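Local coordinates for protein NADPH-dependent aldehyde reductase YqhD (Escherichia coli, PDB 4QGS) that reduces a broad range of short-chain aldehydes to primary alcohols with NADPH, using one zinc ion per subunit, at residues 104-109 with 148-152; 18-22 with 180-184; 214-218 with 310-315; 315-320 with 333-337; 280-284 with 390-394. One frame throughout, in Å; residues are numbered along the deposited sequence.

Contact 1. Residues 104-109 with 148-152; sequences GGGSVL and LTLPA
With CG set between its own backbone N and carbonyl carbon (chi1 63°), Leu150 folds its CD2 branch back onto the glycine turn, 3.7 Å from Gly105 CA. Leu148 differs: its CG lies beside the backbone N, anti to the carbonyl carbon, and the CD2 branch comes to 3.6 Å from Gly104 O. That carbonyl oxygen also takes the direct hydrogen bond between the segments, from Thr149 N to Gly104 O at 2.9 Å. The N-H points almost straight at its acceptor (163°), yet the donor stands well above the carbonyl plane, 49° out of it. Leu148 CA adds a CA-H...O contact to Gly104 O at 3.3 Å. Farther along, the Ala152 methyl CB rests on Gly106 CA at 3.6 Å and also meets Leu109 CD2, against the first turn of helix 106-119. A water links the same region: it donates to Pro151 O at 2.6 Å and receives a weak bond from Gly106 N. Because Gly105, the N-cap of the helix, carries no side chain, Leu150 can lie close against its backbone. The parallel bridge between Gly104 and Leu148 marks the ends of two adjacent strands, and Gly106, Ser107 and Thr149 all bind NADP(+). A strand, glycine-rich turn and helix of this kind form part of the nucleotide-binding site of the Rossmann-like domain in iron-containing alcohol dehydrogenases.

Contact 2. Residues 18-22 with 180-184; sequences HTPTR and QPVFA
Arg22 satisfies both of its backbone polar groups on the 180-184 segment. Its N-H donates to Val182 O, with Arg22 N to Val182 O at 2.9 Å and the donor raised out of the carbonyl plane. Its carbonyl accepts from Ala184, two residues beyond Val182, with Ala184 N to Arg22 O at 2.8 Å, arriving nearly along the C=O axis (C=O...N angle 168°). Phe183, the residue bridged between these two, brings its CA close to the same oxygen in a CA-H...O contact, Phe183 CA to Arg22 O at 3.0 Å.

One step earlier, Thr21 supplies a side-chain donor. Its hydroxyl lies beside its backbone N (chi1 -58°) and gives Thr21 OG1 to Pro181 O at 2.7 Å, in the carbonyl plane and on a lone pair. The same torsion sets the methyl anti to the backbone N, where Thr21 CG2 meets Ala184 CB at 3.9 Å. Pro181 CG also packs against the hydroxyl, crossing the threonine side chain at a slant.

The Gln180 side chain, bent at chi2, crosses that of Pro20 at about a right angle, with Gln180 NE2 3.2 Å from Pro20 CD; OE1 receives a weak hydrogen bond from Ala159 N. On the strand's other neighbour, 144-148, Val182 and Phe183 make backbone bonds with Met144 and Cys146, while the Phe183 ring packs on Leu33 and Leu101. Bonding of one residue to the neighbours before and after its bridge partner is the signature of parallel beta pairing, here joining outermost strand 22-25 to strand 183-186 of the six-stranded parallel sheet.

Contact 3. Residues 214-218 with 310-315; sequences YVTKP and TKRAKL
Two lysine ammonium groups hold the backbone carbonyls of Tyr214 and Val215. Lys314 NZ donates to Tyr214 O at 2.8 Å, in the carbonyl plane and on a lone pair. Lys311 NZ donates to Val215 O, also at 2.8 Å and in the plane. The two chains get there differently: Lys311 runs straight until its last torsion, whereas Lys314 is bent at chi2, chi3 and chi4 and so coils back over the 214-218 backbone. Each ammonium has carboxylate partners as well, Asp225 for Lys314 and both Glu381 and Asp274 for Lys311, an ionic surrounding that probably keeps both amines protonated. The Tyr214 ring lies obliquely to the Lys314 amine, Tyr214 CD1 to Lys314 NZ 3.5 Å, while its hydroxyl bonds to Glu229.

Waters extend the polar network. One donates to Thr216 O at 2.8 Å and accepts from Lys314 N; another donates to Lys217 O and accepts from Lys314 NZ. Besides the waters, a CA-H...O contact from Lys311 CA to Thr216 O is close to straight (162°).

The backbone being gripped is an inverse gamma turn centred on Val215, lying in the connection between helices 196-211 and 222-244 of the helical C-terminal domain. It sits over the start of helix 312-323, whose N-cap is Lys311.

Apolar contacts flank the turn. Val215 CG1 meets Leu315 CD2 at 3.7 Å, the two side chains crossing at about a right angle, with Trp304 of helix 292-306 touching both. Pro218 CG rests on Ala313 CB at 3.7 Å, and the proline slides past the coiled Lys314 in the opposite direction.

Contact 4. Residues 315-320 with 333-337; sequences LLQYAE and RIDAA
Ala319 and Ala337 mark the nearest pair of CA atoms, 5.1 Å apart; the axes of 315-320 and 333-337 come within 8.9 Å and cross at 63°. Small residues are consistent with that approach: the two methyls, Ala319 CB and Ala337 CB, meet at 3.6 Å, and Ala319 CB also lies near Arg333 O. Tyr318 reaches round the side of this pair, Tyr318 CD2 to Ala337 CB at 4.1 Å, while its hydroxyl bonds to Thr341 on the same helix as Ala337.

Toward the start of both segments the packing becomes branched. Leu316 sends CD2 to 3.7 Å from Ile334 CG1, the two chains meeting at a slant, and Leu315 crosses Ile334 at about a right angle through CD1 and CG2. These are consecutive helices, 312-323 and 330-347, joined by a short connection and packed through a leucine, isoleucine and alanine interface within the helical C-terminal domain.

Arg333 lies across the contact, its CB near Leu316 CD2 and its guanidinium reaching on to Glu320. Leu316 CD2 lies over one face of that guanidinium, offset toward the rim and 3.9 Å above the plane. The bend at chi3 carries the group alongside Glu320, with carboxylate and guanidinium planes 25° apart. Their salt bridge, Arg333 NH2 to Glu320 OE1 at 3.2 Å, includes only a weak hydrogen bond, its N-H...O angle being 121°. Arg333 NH2 has a second acceptor in Ile325 O, on the connection between the helices.

Contact 5. Residues 280-284 with 390-394; sequences LGHEL and SRRIY
Leu280 begins the contact with both of its methyl branches and its carbonyl. CG lies beside the backbone N (chi1 -71°), which directs the side chain at helix 387-396: CD1 meets Ile393 CG2 at 3.8 Å, crossing it at about a right angle, and CD2 lies 3.5 Å from Ser390 OG and 3.8 Å from Tyr394 CZ. Its carbonyl accepts the Tyr394 hydroxyl, Tyr394 OH to Leu280 O at 2.7 Å. The oxygen sits at the ring edge in the ring plane, and the donor is tilted 18° from the carbonyl plane. Next in order, Glu283 brings only its aliphatic part to the ring, Glu283 CB to Tyr394 OH at 3.6 Å, while the bend at chi2 leads the carboxylate away to His374 ND1. Leu284 ends the walk with CG 4.1 Å from Tyr394 CE1, its chain running past the ring in the opposite direction. The axes stay 12.0 Å apart, so long side chains span the separation. Within 280-284, Leu280 O receives only a weak bond, from Glu283 N; the tyrosine hydroxyl therefore supplies a short additional bond to a buried carbonyl, pairing two polar groups amid leucine and isoleucine.

Overall arrangement
Contacts 1 and 2 belong to the parallel sheet of the N-terminal region and rely on backbone hydrogen bonding; their centres lie 14 Å apart. Both are partly buried, contact 2 at an outermost strand of the sheet and contact 1 at the cofactor site. Contacts 3, 4 and 5 lie in the helical C-terminal region, are buried, and are made chiefly by side chains. Contacts 3 and 4 share helix 312-323 and Leu315 and touch directly, yet lysine-to-carbonyl bonds dominate the first and apolar packing the second. Contact 5 uses different helices, its centre 20 Å from that of contact 3, and a tyrosine takes the lysines' part in binding a carbonyl.

Contact 1. Residues 104-109 with 148-152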
# COMPACT_ATOMS: atom_id res chain seq x y z
N GLY A 104 -4.28 -6.42 -11.92
CA GLY A 104 -4.45 -6.98 -10.59
C GLY A 104 -4.18 -5.96 -9.50
O GLY A 104 -4.50 -4.77 -9.65
N GLY A 105 -3.60 -6.41 -8.38
CA GLY A 105 -3.30 -5.53 -7.28
C GLY A 105 -1.83 -5.18 -7.14
O GLY A 105 -1.05 -5.30 -8.10
N GLY A 106 -1.44 -4.75 -5.95
CA GLY A 106 -0.09 -4.26 -5.71
C GLY A 106 1.01 -5.27 -5.93
O GLY A 106 2.14 -4.93 -6.31
N SER A 107 0.70 -6.54 -5.67
CA SER A 107 1.64 -7.62 -5.90
C SER A 107 1.98 -7.77 -7.39
O SER A 107 3.15 -7.91 -7.76
CB SER A 107 1.07 -8.93 -5.36
OG SER A 107 1.98 -10.00 -5.54
N VAL A 108 0.96 -7.73 -8.23
CA VAL A 108 1.17 -7.85 -9.67
C VAL A 108 1.91 -6.62 -10.17
O VAL A 108 2.84 -6.72 -10.97
CB VAL A 108 -0.17 -8.01 -10.44
CG1 VAL A 108 0.06 -8.02 -11.95
CG2 VAL A 108 -0.87 -9.29 -10.01
N LEU A 109 1.50 -5.46 -9.67
CA LEU A 109 2.13 -4.20 -10.04
C LEU A 109 3.61 -4.20 -9.68
O LEU A 109 4.45 -3.90 -10.52
CB LEU A 109 1.42 -3.03 -9.36
CG LEU A 109 2.03 -1.66 -9.61
CD1 LEU A 109 1.99 -1.31 -11.09
CD2 LEU A 109 1.31 -0.61 -8.79
N LEU A 148 -5.85 -1.63 -12.15
CA LEU A 148 -5.83 -2.00 -10.73
C LEU A 148 -7.19 -2.46 -10.21
O LEU A 148 -8.18 -1.73 -10.29
CB LEU A 148 -5.32 -0.84 -9.87
CG LEU A 148 -3.87 -0.40 -10.11
CD1 LEU A 148 -3.46 0.73 -9.17
CD2 LEU A 148 -2.91 -1.58 -9.97
N THR A 149 -7.23 -3.66 -9.65
CA THR A 149 -8.49 -4.21 -9.14
C THR A 149 -8.70 -3.83 -7.68
O THR A 149 -9.73 -4.14 -7.08
CB THR A 149 -8.53 -5.74 -9.30
OG1 THR A 149 -7.33 -6.31 -8.76
CG2 THR A 149 -8.64 -6.10 -10.78
N LEU A 150 -7.70 -3.15 -7.13
CA LEU A 150 -7.79 -2.50 -5.83
C LEU A 150 -6.62 -1.51 -5.76
O LEU A 150 -5.65 -1.66 -6.49
CB LEU A 150 -7.77 -3.52 -4.69
CG LEU A 150 -6.54 -4.40 -4.47
CD1 LEU A 150 -6.60 -5.00 -3.07
CD2 LEU A 150 -6.49 -5.51 -5.50
N PRO A 151 -6.73 -0.47 -4.91
CA PRO A 151 -5.68 0.55 -4.89
C PRO A 151 -4.30 0.00 -4.54
O PRO A 151 -4.18 -0.94 -3.75
CB PRO A 151 -6.16 1.53 -3.81
CG PRO A 151 -7.65 1.33 -3.76
CD PRO A 151 -7.84 -0.14 -4.00
N ALA A 152 -3.26 0.59 -5.13
CA ALA A 152 -1.88 0.17 -4.87
C ALA A 152 -0.93 1.36 -4.94
O ALA A 152 0.09 1.40 -4.25
CB ALA A 152 -1.46 -0.90 -5.85
O HOH W 1 -2.90 -3.22 -3.36

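Contact 2. Residues 18-22 with 180-184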
# COMPACT_ATOMS: atom_id res chain seq x y z
N HIS A 18 7.27 13.85 -7.24
CA HIS A 18 7.11 13.46 -8.63
C HIS A 18 6.08 12.35 -8.73
O HIS A 18 6.25 11.27 -8.14
CB HIS A 18 8.45 13.00 -9.22
CG HIS A 18 8.40 12.75 -10.70
ND1 HIS A 18 9.04 11.69 -11.29
CD2 HIS A 18 7.78 13.42 -11.70
CE1 HIS A 18 8.82 11.72 -12.59
NE2 HIS A 18 8.07 12.77 -12.87
N THR A 19 5.00 12.63 -9.44
CA THR A 19 3.91 11.68 -9.61
C THR A 19 3.51 11.57 -11.09
O THR A 19 2.53 12.15 -11.53
CB THR A 19 2.68 12.08 -8.76
OG1 THR A 19 2.27 13.40 -9.11
CG2 THR A 19 3.01 12.03 -7.27
N PRO A 20 4.30 10.81 -11.86
CA PRO A 20 4.18 10.87 -13.32
C PRO A 20 3.09 9.97 -13.92
O PRO A 20 2.77 10.10 -15.10
CB PRO A 20 5.56 10.41 -13.79
CG PRO A 20 5.99 9.45 -12.74
CD PRO A 20 5.46 10.01 -11.44
N THR A 21 2.51 9.08 -13.12
CA THR A 21 1.53 8.15 -13.68
C THR A 21 0.20 8.81 -14.04
O THR A 21 -0.46 9.43 -13.21
CB THR A 21 1.25 6.99 -12.69
OG1 THR A 21 2.47 6.31 -12.41
CG2 THR A 21 0.23 6.00 -13.29
N ARG A 22 -0.20 8.66 -15.30
CA ARG A 22 -1.50 9.15 -15.75
C ARG A 22 -2.61 8.28 -15.19
O ARG A 22 -2.59 7.07 -15.35
CB ARG A 22 -1.57 9.17 -17.28
CG ARG A 22 -2.94 9.57 -17.83
CD ARG A 22 -2.97 9.46 -19.35
NE ARG A 22 -1.99 10.33 -19.99
CZ ARG A 22 -2.19 11.62 -20.26
NH1 ARG A 22 -3.33 12.21 -19.93
NH2 ARG A 22 -1.23 12.33 -20.85
N GLN A 180 7.90 3.46 -12.84
CA GLN A 180 6.55 3.92 -12.59
C GLN A 180 5.70 3.71 -13.82
O GLN A 180 6.15 3.96 -14.94
CB GLN A 180 6.52 5.40 -12.20
CG GLN A 180 7.56 5.76 -11.18
CD GLN A 180 7.09 6.86 -10.27
OE1 GLN A 180 6.18 6.64 -9.46
NE2 GLN A 180 7.70 8.03 -10.36
N PRO A 181 4.46 3.25 -13.62
CA PRO A 181 3.58 3.05 -14.78
C PRO A 181 3.28 4.35 -15.51
O PRO A 181 3.10 5.41 -14.90
CB PRO A 181 2.30 2.46 -14.15
CG PRO A 181 2.35 2.82 -12.73
CD PRO A 181 3.81 2.89 -12.35
N VAL A 182 3.22 4.27 -16.84
CA VAL A 182 2.87 5.44 -17.62
C VAL A 182 1.41 5.79 -17.34
O VAL A 182 1.05 6.96 -17.33
CB VAL A 182 3.10 5.21 -19.13
CG1 VAL A 182 4.58 5.13 -19.42
CG2 VAL A 182 2.43 3.94 -19.59
N PHE A 183 0.58 4.77 -17.10
CA PHE A 183 -0.82 5.02 -16.75
C PHE A 183 -1.36 3.97 -15.79
O PHE A 183 -0.82 2.89 -15.68
CB PHE A 183 -1.71 5.05 -18.00
CG PHE A 183 -1.73 3.75 -18.75
CD1 PHE A 183 -2.59 2.73 -18.39
CD2 PHE A 183 -0.86 3.54 -19.81
CE1 PHE A 183 -2.58 1.53 -19.07
CE2 PHE A 183 -0.85 2.34 -20.50
CZ PHE A 183 -1.71 1.33 -20.13
N ALA A 184 -2.46 4.30 -15.14
CA ALA A 184 -3.17 3.35 -14.30
C ALA A 184 -4.65 3.49 -14.54
O ALA A 184 -5.20 4.61 -14.45
CB ALA A 184 -2.82 3.57 -12.81

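Contact 3. Residues 214-218 with 310-315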
# COMPACT_ATOMS: atom_id res chain seq x y z
N TYR A 214 0.85 12.03 9.01
CA TYR A 214 0.07 13.17 9.48
C TYR A 214 0.03 13.26 11.01
O TYR A 214 0.18 14.34 11.57
CB TYR A 214 -1.36 13.11 8.90
CG TYR A 214 -2.36 14.01 9.59
CD1 TYR A 214 -2.29 15.40 9.45
CD2 TYR A 214 -3.37 13.48 10.38
CE1 TYR A 214 -3.21 16.22 10.09
CE2 TYR A 214 -4.29 14.29 11.03
CZ TYR A 214 -4.19 15.67 10.88
OH TYR A 214 -5.09 16.48 11.51
N VAL A 215 -0.17 12.14 11.70
CA VAL A 215 -0.21 12.20 13.15
C VAL A 215 1.23 12.04 13.65
O VAL A 215 1.66 10.97 14.08
CB VAL A 215 -1.14 11.14 13.76
CG1 VAL A 215 -1.23 11.33 15.27
CG2 VAL A 215 -2.52 11.29 13.12
N THR A 216 1.96 13.15 13.56
CA THR A 216 3.39 13.14 13.79
C THR A 216 3.80 14.36 14.61
O THR A 216 3.65 14.37 15.83
CB THR A 216 4.17 13.12 12.46
OG1 THR A 216 3.72 14.20 11.63
CG2 THR A 216 3.93 11.81 11.72
N LYS A 217 4.29 15.39 13.93
CA LYS A 217 4.72 16.63 14.58
C LYS A 217 4.25 17.82 13.75
O LYS A 217 4.31 17.77 12.53
CB LYS A 217 6.25 16.69 14.72
CG LYS A 217 6.83 15.82 15.80
CD LYS A 217 8.35 15.84 15.77
CE LYS A 217 8.89 15.50 14.38
NZ LYS A 217 10.38 15.45 14.36
N PRO A 218 3.81 18.90 14.42
CA PRO A 218 3.34 20.06 13.65
C PRO A 218 4.49 20.81 12.99
O PRO A 218 5.47 21.16 13.65
CB PRO A 218 2.65 20.92 14.71
CG PRO A 218 3.36 20.59 15.98
CD PRO A 218 3.72 19.13 15.87
N THR A 310 5.11 13.00 22.25
CA THR A 310 5.70 13.60 21.06
C THR A 310 4.65 13.87 19.99
O THR A 310 4.82 14.77 19.18
CB THR A 310 6.80 12.71 20.45
OG1 THR A 310 6.24 11.44 20.08
CG2 THR A 310 7.93 12.47 21.44
N LYS A 311 3.57 13.09 19.99
CA LYS A 311 2.53 13.27 18.98
C LYS A 311 1.38 14.15 19.47
O LYS A 311 0.34 14.24 18.82
CB LYS A 311 1.95 11.90 18.56
CG LYS A 311 2.93 11.03 17.80
CD LYS A 311 2.24 9.70 17.41
CE LYS A 311 3.18 8.79 16.67
NZ LYS A 311 3.61 9.36 15.35
N ARG A 312 1.57 14.79 20.62
CA ARG A 312 0.47 15.45 21.29
C ARG A 312 -0.26 16.47 20.41
O ARG A 312 -1.48 16.40 20.28
CB ARG A 312 0.97 16.12 22.58
CG ARG A 312 0.03 17.11 23.18
CD ARG A 312 0.79 17.97 24.17
NE ARG A 312 -0.03 18.37 25.31
CZ ARG A 312 -0.74 19.49 25.36
NH1 ARG A 312 -0.75 20.34 24.34
NH2 ARG A 312 -1.45 19.75 26.45
N ALA A 313 0.46 17.40 19.80
CA ALA A 313 -0.17 18.44 19.00
C ALA A 313 -0.98 17.88 17.83
O ALA A 313 -2.11 18.30 17.60
CB ALA A 313 0.88 19.43 18.49
N LYS A 314 -0.40 16.93 17.10
CA LYS A 314 -1.12 16.39 15.94
C LYS A 314 -2.23 15.43 16.37
O LYS A 314 -3.21 15.30 15.66
CB LYS A 314 -0.15 15.70 14.97
CG LYS A 314 0.87 16.66 14.30
CD LYS A 314 0.22 17.87 13.60
CE LYS A 314 -0.61 17.49 12.34
NZ LYS A 314 0.24 17.12 11.17
N LEU A 315 -2.10 14.77 17.52
CA LEU A 315 -3.23 13.99 18.03
C LEU A 315 -4.42 14.89 18.36
O LEU A 315 -5.56 14.54 18.09
CB LEU A 315 -2.81 13.18 19.26
CG LEU A 315 -2.06 11.90 18.94
CD1 LEU A 315 -1.30 11.39 20.17
CD2 LEU A 315 -3.06 10.84 18.43
O HOH W 2 2.50 16.37 17.43
O HOH W 3 6.08 13.10 17.22
O HOH W 4 2.96 17.63 10.33

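Contact 4. Residues 315-320 with 333-337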
# COMPACT_ATOMS: atom_id res chain seq x y z
N LEU A 315 -2.10 14.77 17.52
CA LEU A 315 -3.23 13.99 18.03
C LEU A 315 -4.42 14.89 18.36
O LEU A 315 -5.56 14.54 18.09
CB LEU A 315 -2.81 13.18 19.26
CG LEU A 315 -2.06 11.90 18.94
CD1 LEU A 315 -1.30 11.39 20.17
CD2 LEU A 315 -3.06 10.84 18.43
N LEU A 316 -4.15 16.07 18.92
CA LEU A 316 -5.23 17.00 19.23
C LEU A 316 -5.83 17.61 17.96
O LEU A 316 -7.04 17.84 17.87
CB LEU A 316 -4.72 18.12 20.15
CG LEU A 316 -4.37 17.65 21.56
CD1 LEU A 316 -3.59 18.75 22.28
CD2 LEU A 316 -5.62 17.30 22.33
N GLN A 317 -4.98 17.86 16.97
CA GLN A 317 -5.46 18.39 15.70
C GLN A 317 -6.33 17.35 15.00
O GLN A 317 -7.39 17.66 14.46
CB GLN A 317 -4.29 18.82 14.79
CG GLN A 317 -4.76 19.48 13.48
CD GLN A 317 -3.63 20.15 12.71
OE1 GLN A 317 -2.62 20.54 13.29
NE2 GLN A 317 -3.81 20.29 11.40
N TYR A 318 -5.86 16.11 15.02
CA TYR A 318 -6.59 14.98 14.46
C TYR A 318 -7.94 14.84 15.14
O TYR A 318 -8.97 14.67 14.48
CB TYR A 318 -5.73 13.71 14.61
CG TYR A 318 -6.40 12.37 14.40
CD1 TYR A 318 -6.68 11.91 13.12
CD2 TYR A 318 -6.67 11.53 15.47
CE1 TYR A 318 -7.26 10.65 12.91
CE2 TYR A 318 -7.25 10.27 15.28
CZ TYR A 318 -7.55 9.84 14.00
OH TYR A 318 -8.11 8.60 13.80
N ALA A 319 -7.95 14.95 16.46
CA ALA A 319 -9.18 14.78 17.23
C ALA A 319 -10.22 15.83 16.84
O ALA A 319 -11.39 15.52 16.66
CB ALA A 319 -8.90 14.85 18.71
N GLU A 320 -9.77 17.07 16.70
CA GLU A 320 -10.66 18.16 16.32
C GLU A 320 -11.08 18.11 14.85
O GLU A 320 -12.27 18.16 14.54
CB GLU A 320 -9.97 19.50 16.64
CG GLU A 320 -10.82 20.72 16.36
CD GLU A 320 -10.17 21.99 16.87
OE1 GLU A 320 -9.73 22.00 18.04
OE2 GLU A 320 -10.07 22.96 16.10
N ARG A 333 -9.28 14.51 25.28
CA ARG A 333 -9.50 14.62 23.84
C ARG A 333 -8.67 13.57 23.08
O ARG A 333 -9.17 12.93 22.15
CB ARG A 333 -9.19 16.03 23.34
CG ARG A 333 -10.12 17.10 23.90
CD ARG A 333 -9.64 18.51 23.52
NE ARG A 333 -9.69 18.69 22.08
CZ ARG A 333 -8.98 19.57 21.39
NH1 ARG A 333 -8.14 20.40 22.00
NH2 ARG A 333 -9.12 19.63 20.07
N ILE A 334 -7.42 13.39 23.49
CA ILE A 334 -6.55 12.40 22.87
C ILE A 334 -7.09 11.00 23.14
O ILE A 334 -7.17 10.17 22.22
CB ILE A 334 -5.11 12.52 23.38
CG1 ILE A 334 -4.50 13.84 22.89
CG2 ILE A 334 -4.26 11.33 22.93
CD1 ILE A 334 -3.11 14.14 23.47
N ASP A 335 -7.49 10.73 24.38
CA ASP A 335 -8.09 9.43 24.71
C ASP A 335 -9.31 9.16 23.84
O ASP A 335 -9.47 8.06 23.33
CB ASP A 335 -8.48 9.37 26.19
CG ASP A 335 -7.28 9.16 27.11
OD1 ASP A 335 -6.14 9.09 26.62
OD2 ASP A 335 -7.49 9.08 28.34
N ALA A 336 -10.16 10.17 23.66
CA ALA A 336 -11.37 9.98 22.86
C ALA A 336 -11.04 9.74 21.39
O ALA A 336 -11.72 8.96 20.72
CB ALA A 336 -12.31 11.17 23.01
N ALA A 337 -9.99 10.40 20.90
CA ALA A 337 -9.57 10.23 19.50
C ALA A 337 -9.03 8.84 19.27
O ALA A 337 -9.33 8.20 18.26
CB ALA A 337 -8.53 11.28 19.12

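Contact 5. Residues 280-284 with 390-394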
# COMPACT_ATOMS: atom_id res chain seq x y z
N LEU A 280 6.37 -2.32 13.14
CA LEU A 280 5.95 -3.23 14.21
C LEU A 280 4.93 -4.24 13.70
O LEU A 280 4.99 -5.43 14.01
CB LEU A 280 5.36 -2.46 15.40
CG LEU A 280 6.33 -1.64 16.26
CD1 LEU A 280 5.60 -1.08 17.49
CD2 LEU A 280 7.49 -2.48 16.69
N GLY A 281 3.99 -3.74 12.90
CA GLY A 281 2.98 -4.60 12.32
C GLY A 281 3.56 -5.68 11.43
O GLY A 281 3.06 -6.82 11.42
N HIS A 282 4.61 -5.34 10.69
CA HIS A 282 5.23 -6.27 9.75
C HIS A 282 5.74 -7.54 10.44
O HIS A 282 5.69 -8.62 9.87
CB HIS A 282 6.38 -5.60 8.99
CG HIS A 282 5.95 -4.67 7.90
ND1 HIS A 282 6.84 -3.90 7.18
CD2 HIS A 282 4.72 -4.39 7.39
CE1 HIS A 282 6.19 -3.18 6.29
NE2 HIS A 282 4.90 -3.46 6.40
N GLU A 283 6.25 -7.40 11.66
CA GLU A 283 6.72 -8.58 12.41
C GLU A 283 5.57 -9.49 12.83
O GLU A 283 5.76 -10.71 12.92
CB GLU A 283 7.53 -8.15 13.64
CG GLU A 283 8.73 -7.26 13.33
CD GLU A 283 9.76 -7.88 12.40
OE1 GLU A 283 9.72 -9.08 12.11
OE2 GLU A 283 10.66 -7.13 11.97
N LEU A 284 4.39 -8.93 13.07
CA LEU A 284 3.21 -9.75 13.38
C LEU A 284 2.77 -10.58 12.16
O LEU A 284 2.36 -11.73 12.30
CB LEU A 284 2.04 -8.88 13.88
CG LEU A 284 2.32 -8.18 15.23
CD1 LEU A 284 1.19 -7.20 15.56
CD2 LEU A 284 2.45 -9.23 16.36
N SER A 390 9.15 -0.53 21.83
CA SER A 390 8.38 -1.49 21.03
C SER A 390 7.78 -2.58 21.92
O SER A 390 6.65 -3.03 21.71
CB SER A 390 9.27 -2.10 19.95
OG SER A 390 9.70 -1.06 19.06
N ARG A 391 8.55 -3.01 22.91
CA ARG A 391 8.05 -3.97 23.89
C ARG A 391 6.81 -3.44 24.59
O ARG A 391 5.82 -4.14 24.71
CB ARG A 391 9.14 -4.29 24.91
CG ARG A 391 8.77 -5.43 25.86
CD ARG A 391 9.83 -5.59 26.93
NE ARG A 391 9.70 -6.89 27.60
CZ ARG A 391 10.31 -7.17 28.75
NH1 ARG A 391 11.06 -6.23 29.34
NH2 ARG A 391 10.15 -8.36 29.31
N ARG A 392 6.85 -2.19 25.05
CA ARG A 392 5.70 -1.61 25.74
C ARG A 392 4.48 -1.50 24.83
O ARG A 392 3.35 -1.67 25.27
CB ARG A 392 6.05 -0.23 26.30
CG ARG A 392 6.93 -0.27 27.53
CD ARG A 392 6.82 1.03 28.33
NE ARG A 392 7.15 2.19 27.52
CZ ARG A 392 8.37 2.70 27.40
NH1 ARG A 392 9.39 2.15 28.05
NH2 ARG A 392 8.57 3.76 26.64
N ILE A 393 4.73 -1.19 23.57
CA ILE A 393 3.65 -1.06 22.60
C ILE A 393 2.97 -2.41 22.32
O ILE A 393 1.75 -2.51 22.39
CB ILE A 393 4.15 -0.44 21.30
CG1 ILE A 393 4.58 1.00 21.54
CG2 ILE A 393 3.04 -0.47 20.22
CD1 ILE A 393 5.32 1.60 20.37
N TYR A 394 3.76 -3.44 22.04
CA TYR A 394 3.20 -4.79 21.84
C TYR A 394 2.45 -5.26 23.10
O TYR A 394 1.38 -5.84 23.02
CB TYR A 394 4.30 -5.79 21.52
CG TYR A 394 4.85 -5.80 20.11
CD1 TYR A 394 4.00 -5.77 19.00
CD2 TYR A 394 6.22 -5.87 19.89
CE1 TYR A 394 4.53 -5.80 17.69
CE2 TYR A 394 6.75 -5.90 18.61
CZ TYR A 394 5.90 -5.87 17.51
OH TYR A 394 6.47 -5.91 16.26